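Local coordinates for ssDNA binding protein (Aeropyrum pernix, PDB 4PSN) that binds single-stranded DNA, probably by entrapping it in a system of tunnels between its subunits, at residues C[69-74]-C[91-96]; C[139-144]-C[164-169]. All blocks are in the same frame, centred on the assembly; numbering follows the deposited sequence. Where two conformers were deposited one is given.

Contact 1: residues C[69-74]-C[91-96]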
ATOM      1  N   VAL C  69      -3.615 -13.172 -11.558  1.00 23.30           N
ATOM      2  CA  VAL C  69      -3.062 -12.593 -10.335  1.00 21.33           C
ATOM      3  C   VAL C  69      -2.214 -13.657  -9.642  1.00 19.06           C
ATOM      4  O   VAL C  69      -2.572 -14.829  -9.642  1.00 20.12           O
ATOM      5  CB  VAL C  69      -4.179 -12.113  -9.404  1.00 24.37           C
ATOM      6  CG1 VAL C  69      -3.641 -11.788  -8.007  1.00 23.58           C
ATOM      7  CG2 VAL C  69      -4.887 -10.900 -10.009  1.00 22.52           C
ATOM      8  N   VAL C  70      -1.075 -13.260  -9.088  1.00 19.20           N
ATOM      9  CA  VAL C  70      -0.218 -14.178  -8.357  1.00 18.76           C
ATOM     10  C   VAL C  70       0.173 -13.564  -7.029  1.00 22.89           C
ATOM     11  O   VAL C  70       0.014 -12.369  -6.819  1.00 25.50           O
ATOM     12  CB  VAL C  70       1.078 -14.475  -9.123  1.00 27.13           C
ATOM     13  CG1 VAL C  70       0.788 -15.304 -10.378  1.00 26.00           C
ATOM     14  CG2 VAL C  70       1.791 -13.164  -9.475  1.00 22.17           C
ATOM     15  N   ARG C  71       0.694 -14.384  -6.135  1.00 22.22           N
ATOM     16  CA  ARG C  71       1.237 -13.898  -4.877  1.00 19.26           C
ATOM     17  C   ARG C  71       2.373 -14.846  -4.563  1.00 22.60           C
ATOM     18  O   ARG C  71       2.203 -16.060  -4.631  1.00 25.84           O
ATOM     19  CB  ARG C  71       0.180 -13.937  -3.764  1.00 20.60           C
ATOM     20  CG  ARG C  71       0.690 -13.428  -2.401  1.00 21.81           C
ATOM     21  CD  ARG C  71      -0.466 -12.970  -1.502  1.00 24.72           C
ATOM     22  NE  ARG C  71      -1.295 -14.098  -1.081  1.00 26.38           N
ATOM     23  CZ  ARG C  71      -2.436 -13.990  -0.393  1.00 28.51           C
ATOM     24  NH1 ARG C  71      -3.107 -15.084  -0.067  1.00 26.39           N
ATOM     25  NH2 ARG C  71      -2.897 -12.795  -0.025  1.00 26.68           N
ATOM     26  N   ILE C  72       3.531 -14.293  -4.227  1.00 18.44           N
ATOM     27  CA  ILE C  72       4.746 -15.088  -4.109  1.00 19.94           C
ATOM     28  C   ILE C  72       5.457 -14.746  -2.828  1.00 23.07           C
ATOM     29  O   ILE C  72       5.463 -13.601  -2.399  1.00 23.74           O
ATOM     30  CB  ILE C  72       5.721 -14.787  -5.295  1.00 25.76           C
ATOM     31  CG1 ILE C  72       5.023 -15.064  -6.625  1.00 29.86           C
ATOM     32  CG2 ILE C  72       6.994 -15.614  -5.179  1.00 22.67           C
ATOM     33  CD1 ILE C  72       5.793 -14.623  -7.823  1.00 34.85           C
ATOM     34  N   GLN C  73       6.044 -15.751  -2.202  1.00 22.95           N
ATOM     35  CA  GLN C  73       6.840 -15.508  -1.028  1.00 25.08           C
ATOM     36  C   GLN C  73       7.953 -16.529  -0.999  1.00 25.99           C
ATOM     37  O   GLN C  73       7.783 -17.671  -1.447  1.00 29.64           O
ATOM     38  CB  GLN C  73       5.987 -15.550   0.248  1.00 24.30           C
ATOM     39  CG  GLN C  73       5.452 -16.902   0.632  1.00 34.42           C
ATOM     40  CD  GLN C  73       4.914 -16.909   2.059  1.00 45.08           C
ATOM     41  OE1 GLN C  73       3.929 -16.228   2.360  1.00 50.25           O
ATOM     42  NE2 GLN C  73       5.580 -17.659   2.954  1.00 38.53           N
ATOM     43  N   ILE C  74       9.112 -16.104  -0.518  1.00 22.87           N
ATOM     44  CA  ILE C  74      10.241 -17.010  -0.366  1.00 27.61           C
ATOM     45  C   ILE C  74      11.156 -16.440   0.702  1.00 28.41           C
ATOM     46  O   ILE C  74      11.335 -15.229   0.777  1.00 28.87           O
ATOM     47  CB  ILE C  74      10.995 -17.161  -1.696  1.00 26.70           C
ATOM     48  CG1 ILE C  74      12.130 -18.179  -1.578  1.00 22.13           C
ATOM     49  CG2 ILE C  74      11.510 -15.798  -2.184  1.00 19.12           C
ATOM     50  CD1 ILE C  74      12.835 -18.409  -2.941  1.00 26.75           C
ATOM     51  N   ARG C  91       6.647 -20.237  -2.043  1.00 22.73           N
ATOM     52  CA  ARG C  91       5.221 -20.498  -2.103  1.00 29.63           C
ATOM     53  C   ARG C  91       4.624 -19.593  -3.152  1.00 27.88           C
ATOM     54  O   ARG C  91       4.886 -18.396  -3.164  1.00 24.09           O
ATOM     55  CB  ARG C  91       4.565 -20.241  -0.747  1.00 40.99           C
ATOM     56  CG  ARG C  91       3.055 -20.378  -0.771  1.00 58.53           C
ATOM     57  CD  ARG C  91       2.406 -19.705   0.440  1.00 69.92           C
ATOM     58  NE  ARG C  91       2.763 -20.357   1.696  1.00 78.44           N
ATOM     59  CZ  ARG C  91       2.431 -19.895   2.899  1.00 83.12           C
ATOM     60  NH1 ARG C  91       1.733 -18.769   3.013  1.00 83.10           N
ATOM     61  NH2 ARG C  91       2.800 -20.559   3.988  1.00 83.50           N
ATOM     62  N   VAL C  92       3.837 -20.167  -4.054  1.00 24.48           N
ATOM     63  CA  VAL C  92       3.214 -19.377  -5.101  1.00 23.02           C
ATOM     64  C   VAL C  92       1.722 -19.656  -5.090  1.00 29.13           C
ATOM     65  O   VAL C  92       1.302 -20.798  -4.940  1.00 30.25           O
ATOM     66  CB  VAL C  92       3.822 -19.686  -6.489  1.00 31.41           C
ATOM     67  CG1 VAL C  92       2.998 -19.030  -7.590  1.00 39.19           C
ATOM     68  CG2 VAL C  92       5.277 -19.209  -6.567  1.00 25.87           C
ATOM     69  N   GLU C  93       0.926 -18.599  -5.187  1.00 29.86           N
ATOM     70  CA  GLU C  93      -0.510 -18.738  -5.343  1.00 32.02           C
ATOM     71  C   GLU C  93      -0.889 -18.144  -6.687  1.00 31.23           C
ATOM     72  O   GLU C  93      -0.262 -17.202  -7.157  1.00 28.26           O
ATOM     73  CB  GLU C  93      -1.252 -18.029  -4.212  1.00 31.53           C
ATOM     74  CG  GLU C  93      -1.058 -18.688  -2.843  1.00 33.16           C
ATOM     75  CD  GLU C  93      -1.357 -17.732  -1.698  1.00 40.74           C
ATOM     76  OE1 GLU C  93      -0.453 -16.945  -1.329  1.00 39.62           O
ATOM     77  OE2 GLU C  93      -2.498 -17.756  -1.178  1.00 39.27           O
ATOM     78  N   LEU C  94      -1.912 -18.709  -7.308  1.00 28.20           N
ATOM     79  CA  LEU C  94      -2.359 -18.239  -8.599  1.00 26.85           C
ATOM     80  C   LEU C  94      -3.876 -18.186  -8.628  1.00 24.04           C
ATOM     81  O   LEU C  94      -4.559 -19.079  -8.107  1.00 24.66           O
ATOM     82  CB  LEU C  94      -1.829 -19.160  -9.708  1.00 24.75           C
ATOM     83  CG  LEU C  94      -2.357 -18.951 -11.129  1.00 28.49           C
ATOM     84  CD1 LEU C  94      -1.871 -17.635 -11.698  1.00 29.34           C
ATOM     85  CD2 LEU C  94      -1.942 -20.138 -12.027  1.00 27.50           C
ATOM     86  N   TRP C  95      -4.392 -17.134  -9.251  1.00 21.11           N
ATOM     87  CA  TRP C  95      -5.814 -16.963  -9.441  1.00 24.79           C
ATOM     88  C   TRP C  95      -6.016 -16.679 -10.925  1.00 30.30           C
ATOM     89  O   TRP C  95      -5.387 -15.773 -11.489  1.00 24.45           O
ATOM     90  CB  TRP C  95      -6.323 -15.767  -8.617  1.00 21.80           C
ATOM     91  CG  TRP C  95      -6.271 -15.893  -7.107  1.00 21.43           C
ATOM     92  CD1 TRP C  95      -7.314 -16.211  -6.282  1.00 26.26           C
ATOM     93  CD2 TRP C  95      -5.144 -15.632  -6.244  1.00 23.01           C
ATOM     94  NE1 TRP C  95      -6.902 -16.193  -4.965  1.00 25.73           N
ATOM     95  CE2 TRP C  95      -5.581 -15.832  -4.915  1.00 23.14           C
ATOM     96  CE3 TRP C  95      -3.813 -15.251  -6.467  1.00 24.18           C
ATOM     97  CZ2 TRP C  95      -4.731 -15.676  -3.808  1.00 22.05           C
ATOM     98  CZ3 TRP C  95      -2.971 -15.090  -5.371  1.00 22.26           C
ATOM     99  CH2 TRP C  95      -3.434 -15.306  -4.056  1.00 25.74           C
ATOM    100  N   ARG C  96      -6.888 -17.446 -11.569  1.00 27.67           N
ATOM    101  CA  ARG C  96      -7.087 -17.256 -13.001  1.00 28.81           C
ATOM    102  C   ARG C  96      -8.232 -16.301 -13.331  1.00 24.01           C
ATOM    103  O   ARG C  96      -9.325 -16.404 -12.782  1.00 24.42           O
ATOM    104  CB  ARG C  96      -7.283 -18.604 -13.693  1.00 34.08           C
ATOM    105  CG  ARG C  96      -6.065 -19.497 -13.571  1.00 39.94           C
ATOM    106  CD  ARG C  96      -6.082 -20.568 -14.620  1.00 41.29           C
ATOM    107  NE  ARG C  96      -4.968 -21.494 -14.477  1.00 44.03           N
ATOM    108  CZ  ARG C  96      -3.770 -21.325 -15.031  1.00 41.44           C
ATOM    109  NH1 ARG C  96      -3.511 -20.244 -15.756  1.00 35.29           N
ATOM    110  NH2 ARG C  96      -2.830 -22.243 -14.848  1.00 41.38           N
TER
HETATM  111  O   HOH W   1       2.139 -17.209  -1.717  1.00 28.48           O
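Arg71 and Glu93 face each other in the antiparallel ladder of the beta hairpin of strands 69-78 and 83-97. Val69, Arg71 and Gln73 form hydrogen-bonded pairs with Trp95, Glu93 and Arg91, each with two N-H...O bonds. Val70–Leu94 and Ile72–Val92 are the non-hydrogen-bonded pairs.

The salt bridge is side-on and bidentate. Arg71 NE donates to Glu93 OE1 at 3.0 Å and NH1 to OE2 at 3.0 Å, both oxygens lying near the guanidinium plane. The carboxylate is turned 40° from that plane: OE1 is approached from above the carboxylate plane, OE2 on its syn side. CG of Arg71 lies anti to the backbone N (chi1 -180°), and a bend at chi3 (68°) brings NE round to Glu93 OE1. An alanine here would probably leave the Glu93 carboxylate without its cationic mate and freer to turn.

The Trp95 indole presents an edge to Arg71 CB, 3.7 Å from CZ3, while its CH2 lies over a guanidinium face. Gln73 and Arg91 stack amide on guanidinium, Gln73 NE2 lying 3.9 Å above the Arg91 plane, over its centre. Both bind Asp31 of the third subunit, Arg91 NH1 by a salt bridge and Gln73 NE2 by a hydrogen bond. On the opposite face, Val70 CG1 touches Leu94 CD1 at 3.8 Å.

That apolar face is covered by Leu57 and Leu58 of helix 40-61, and strand 6-13 flanks 69-78 in the sheet. Trp95, whose NE1 bonds to Leu67 O of the second subunit, and Arg96 pair antiparallel with a strand there, extending the sheet across the interface.

Contact 2: residues C[139-144]-C[164-169]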
ATOM      1  N   TYR C 139     -27.314 -16.755  21.111  1.00 19.01           N
ATOM      2  CA  TYR C 139     -27.819 -17.256  19.837  1.00 14.92           C
ATOM      3  C   TYR C 139     -26.758 -17.097  18.778  1.00 20.85           C
ATOM      4  O   TYR C 139     -26.038 -16.092  18.748  1.00 20.30           O
ATOM      5  CB  TYR C 139     -29.050 -16.459  19.373  1.00 16.92           C
ATOM      6  CG  TYR C 139     -30.204 -16.536  20.314  1.00 23.03           C
ATOM      7  CD1 TYR C 139     -31.249 -17.436  20.103  1.00 25.78           C
ATOM      8  CD2 TYR C 139     -30.250 -15.718  21.421  1.00 17.98           C
ATOM      9  CE1 TYR C 139     -32.310 -17.510  20.976  1.00 23.44           C
ATOM     10  CE2 TYR C 139     -31.291 -15.781  22.287  1.00 20.15           C
ATOM     11  CZ  TYR C 139     -32.317 -16.682  22.071  1.00 26.49           C
ATOM     12  OH  TYR C 139     -33.356 -16.725  22.963  1.00 27.89           O
ATOM     13  N   ARG C 140     -26.657 -18.092  17.903  1.00 23.27           N
ATOM     14  CA  ARG C 140     -25.937 -17.909  16.653  1.00 22.56           C
ATOM     15  C   ARG C 140     -26.817 -17.166  15.647  1.00 20.23           C
ATOM     16  O   ARG C 140     -28.028 -17.393  15.577  1.00 22.30           O
ATOM     17  CB  ARG C 140     -25.548 -19.262  16.047  1.00 34.53           C
ATOM     18  CG  ARG C 140     -24.339 -19.933  16.690  1.00 51.73           C
ATOM     19  CD  ARG C 140     -23.878 -21.124  15.842  1.00 63.27           C
ATOM     20  NE  ARG C 140     -25.010 -21.780  15.184  1.00 69.42           N
ATOM     21  CZ  ARG C 140     -25.687 -22.808  15.693  1.00 75.63           C
ATOM     22  NH1 ARG C 140     -25.344 -23.317  16.871  1.00 75.03           N
ATOM     23  NH2 ARG C 140     -26.715 -23.336  15.021  1.00 78.42           N
ATOM     24  N   ILE C 141     -26.206 -16.277  14.875  1.00 16.00           N
ATOM     25  CA  ILE C 141     -26.908 -15.588  13.799  1.00 19.91           C
ATOM     26  C   ILE C 141     -26.462 -16.175  12.466  1.00 20.63           C
ATOM     27  O   ILE C 141     -25.281 -16.416  12.259  1.00 22.84           O
ATOM     28  CB  ILE C 141     -26.611 -14.087  13.816  1.00 18.97           C
ATOM     29  CG1 ILE C 141     -26.960 -13.488  15.187  1.00 20.27           C
ATOM     30  CG2 ILE C 141     -27.413 -13.374  12.742  1.00 19.07           C
ATOM     31  CD1 ILE C 141     -26.556 -12.017  15.325  1.00 17.20           C
HETATM   32  N   MSE C 142     -27.419 -16.406  11.572  1.00 17.02           N
HETATM   33  CA  MSE C 142     -27.156 -16.938  10.252  1.00 20.94           C
HETATM   34  C   MSE C 142     -27.683 -16.022   9.165  1.00 22.87           C
HETATM   35  O   MSE C 142     -28.671 -15.320   9.354  1.00 21.17           O
HETATM   36  CB  MSE C 142     -27.906 -18.251  10.126  1.00 26.95           C
HETATM   37  CG  MSE C 142     -28.473 -18.652  11.443  1.00 49.19           C
HETATM   38 SE   MSE C 142     -27.496 -20.153  12.101  1.00110.36          SE
HETATM   39  CE  MSE C 142     -28.435 -21.444  11.027  1.00 26.39           C
ATOM     40  N   TYR C 143     -27.024 -16.073   8.018  1.00 20.90           N
ATOM     41  CA  TYR C 143     -27.443 -15.385   6.816  1.00 19.91           C
ATOM     42  C   TYR C 143     -27.231 -16.406   5.689  1.00 28.31           C
ATOM     43  O   TYR C 143     -26.161 -17.011   5.591  1.00 23.60           O
ATOM     44  CB  TYR C 143     -26.588 -14.127   6.570  1.00 14.58           C
ATOM     45  CG  TYR C 143     -27.130 -13.314   5.424  1.00 20.76           C
ATOM     46  CD1 TYR C 143     -28.426 -12.816   5.478  1.00 25.21           C
ATOM     47  CD2 TYR C 143     -26.383 -13.091   4.264  1.00 20.44           C
ATOM     48  CE1 TYR C 143     -28.959 -12.098   4.437  1.00 28.19           C
ATOM     49  CE2 TYR C 143     -26.916 -12.356   3.196  1.00 19.41           C
ATOM     50  CZ  TYR C 143     -28.210 -11.862   3.304  1.00 25.31           C
ATOM     51  OH  TYR C 143     -28.792 -11.141   2.297  1.00 27.53           O
ATOM     52  N   ARG C 144     -28.255 -16.627   4.870  1.00 23.91           N
ATOM     53  CA  ARG C 144     -28.169 -17.633   3.806  1.00 25.56           C
ATOM     54  C   ARG C 144     -27.846 -19.027   4.375  1.00 26.29           C
ATOM     55  O   ARG C 144     -27.147 -19.806   3.743  1.00 30.55           O
ATOM     56  CB  ARG C 144     -27.104 -17.229   2.751  1.00 22.90           C
ATOM     57  CG  ARG C 144     -27.280 -15.821   2.187  1.00 23.88           C
ATOM     58  CD  ARG C 144     -26.283 -15.490   1.066  1.00 29.53           C
ATOM     59  NE  ARG C 144     -26.625 -16.110  -0.222  1.00 27.37           N
ATOM     60  CZ  ARG C 144     -26.000 -17.164  -0.745  1.00 29.87           C
ATOM     61  NH1 ARG C 144     -26.386 -17.640  -1.919  1.00 36.83           N
ATOM     62  NH2 ARG C 144     -24.993 -17.748  -0.101  1.00 27.99           N
ATOM     63  N   GLY C 164     -24.829  -7.749  19.955  1.00 18.28           N
ATOM     64  CA  GLY C 164     -24.339  -8.805  19.093  1.00 19.81           C
ATOM     65  C   GLY C 164     -23.606  -8.244  17.912  1.00 16.23           C
ATOM     66  O   GLY C 164     -23.364  -7.044  17.847  1.00 15.27           O
ATOM     67  N   ALA C 165     -23.254  -9.117  16.971  1.00 17.48           N
ATOM     68  CA  ALA C 165     -22.447  -8.714  15.841  1.00 14.75           C
ATOM     69  C   ALA C 165     -22.609  -9.744  14.730  1.00 16.86           C
ATOM     70  O   ALA C 165     -22.833 -10.911  15.025  1.00 16.91           O
ATOM     71  CB  ALA C 165     -20.974  -8.651  16.271  1.00 13.24           C
ATOM     72  N   VAL C 166     -22.488  -9.307  13.471  1.00 18.49           N
ATOM     73  CA  VAL C 166     -22.370 -10.229  12.332  1.00 18.90           C
ATOM     74  C   VAL C 166     -21.232  -9.751  11.437  1.00 18.00           C
ATOM     75  O   VAL C 166     -20.867  -8.568  11.440  1.00 17.98           O
ATOM     76  CB  VAL C 166     -23.681 -10.317  11.499  1.00 21.34           C
ATOM     77  CG1 VAL C 166     -24.857 -10.849  12.358  1.00 17.42           C
ATOM     78  CG2 VAL C 166     -24.029  -8.971  10.921  1.00 17.88           C
ATOM     79  N   VAL C 167     -20.660 -10.663  10.668  0.64 20.18           N
ATOM     80  CA  VAL C 167     -19.568 -10.309   9.770  0.64 21.92           C
ATOM     81  C   VAL C 167     -20.031 -10.273   8.312  0.64 26.00           C
ATOM     82  O   VAL C 167     -19.369  -9.680   7.463  0.64 26.74           O
ATOM     83  CB  VAL C 167     -18.387 -11.286   9.902  0.64 20.79           C
ATOM     84  CG1 VAL C 167     -17.872 -11.290  11.323  0.64 21.96           C
ATOM     85  CG2 VAL C 167     -18.808 -12.692   9.462  0.64 20.47           C
ATOM     86  N   GLU C 168     -21.166 -10.907   8.031  1.00 22.36           N
ATOM     87  CA  GLU C 168     -21.728 -10.923   6.675  1.00 25.44           C
ATOM     88  C   GLU C 168     -23.209 -10.647   6.803  1.00 26.24           C
ATOM     89  O   GLU C 168     -23.804 -11.011   7.812  1.00 24.81           O
ATOM     90  CB  GLU C 168     -21.553 -12.303   6.024  1.00 27.25           C
ATOM     91  CG  GLU C 168     -20.105 -12.676   5.700  1.00 35.41           C
ATOM     92  CD  GLU C 168     -19.964 -14.149   5.308  1.00 48.69           C
ATOM     93  OE1 GLU C 168     -21.003 -14.838   5.143  1.00 53.83           O
ATOM     94  OE2 GLU C 168     -18.816 -14.620   5.168  1.00 53.89           O
ATOM     95  N   PRO C 169     -23.830 -10.047   5.771  1.00 23.57           N
ATOM     96  CA  PRO C 169     -23.233  -9.703   4.481  1.00 23.59           C
ATOM     97  C   PRO C 169     -22.404  -8.421   4.535  1.00 26.79           C
ATOM     98  O   PRO C 169     -21.829  -8.044   3.531  1.00 25.41           O
ATOM     99  CB  PRO C 169     -24.451  -9.510   3.566  1.00 20.95           C
ATOM    100  CG  PRO C 169     -25.561  -9.068   4.513  1.00 21.27           C
ATOM    101  CD  PRO C 169     -25.291  -9.827   5.785  1.00 21.19           C
TER
HETATM  102  O   HOH W   2     -23.671 -15.953   4.489  1.00 29.42           O
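Tyr143 offers one face of its ring to Pro169. Pro169 CD sits over that face, 3.9 Å from the ring centroid and 17° off the normal, a CH-pi contact displaced toward the rim. The two side chains cross at about a right angle, with Pro169 CD nearest Tyr143 CD2 at 3.8 Å, while CB and CG lie over the same face, above the CE2 side of the ring. Chi1 (-173°) sets Tyr143 CG anti to the backbone N, 4.0 Å from CD of Pro169, which follows a cis peptide bond. The phenol oxygen, at the far edge of the ring, is hydrogen-bonded to Glu56 OE2 of the second subunit, and Phe55 of that subunit packs on both Tyr143 and Pro169.

The second point of contact is aliphatic. Ile141 straddles one methyl group: its CG2 and CD1 each lie 3.6 Å from Val166 CG1, and the two side chains cross perpendicularly.

No direct hydrogen bond joins the segments. Instead a water donates to Tyr143 O at 2.9 Å and to Glu168 OE1 at 3.0 Å, linking the end of strand 137-143 to the loop that follows strand 159-166.

The touching parts run nearly parallel, 7° apart, because strands 137-143 and 159-166 both pair antiparallel with strand 146-155 between them. The CA atoms of Ile141 and Val166 are 7.2 Å apart, less than two strand spacings, consistent with a strongly curved sheet. Phe124, from a loop, and Phe198 of helix 186-198 pack on Ile141 and Val166, whereas Ile122 packs on Tyr143 and Pro169.

How the contacts relate
From the N terminus the chain lays down strand 6-13 and three helices before contact 1, where strand 83-97 folds back on strand 69-78 and closes a beta hairpin in the three-stranded sheet. Helix 100-113 then leads toward the C-terminal six-stranded sheet. There contact 2 closes a second loop, from 139-144 to 164-169, which takes in strand 146-155. The two contacts follow in series, neither nesting nor crossing. The centres of contact 1 and contact 2 are about 31 Å apart, on opposite sides of the chain's centre. Their nearest atoms are about 16 Å apart. Each ties together its own sheet, and both also reach the second subunit.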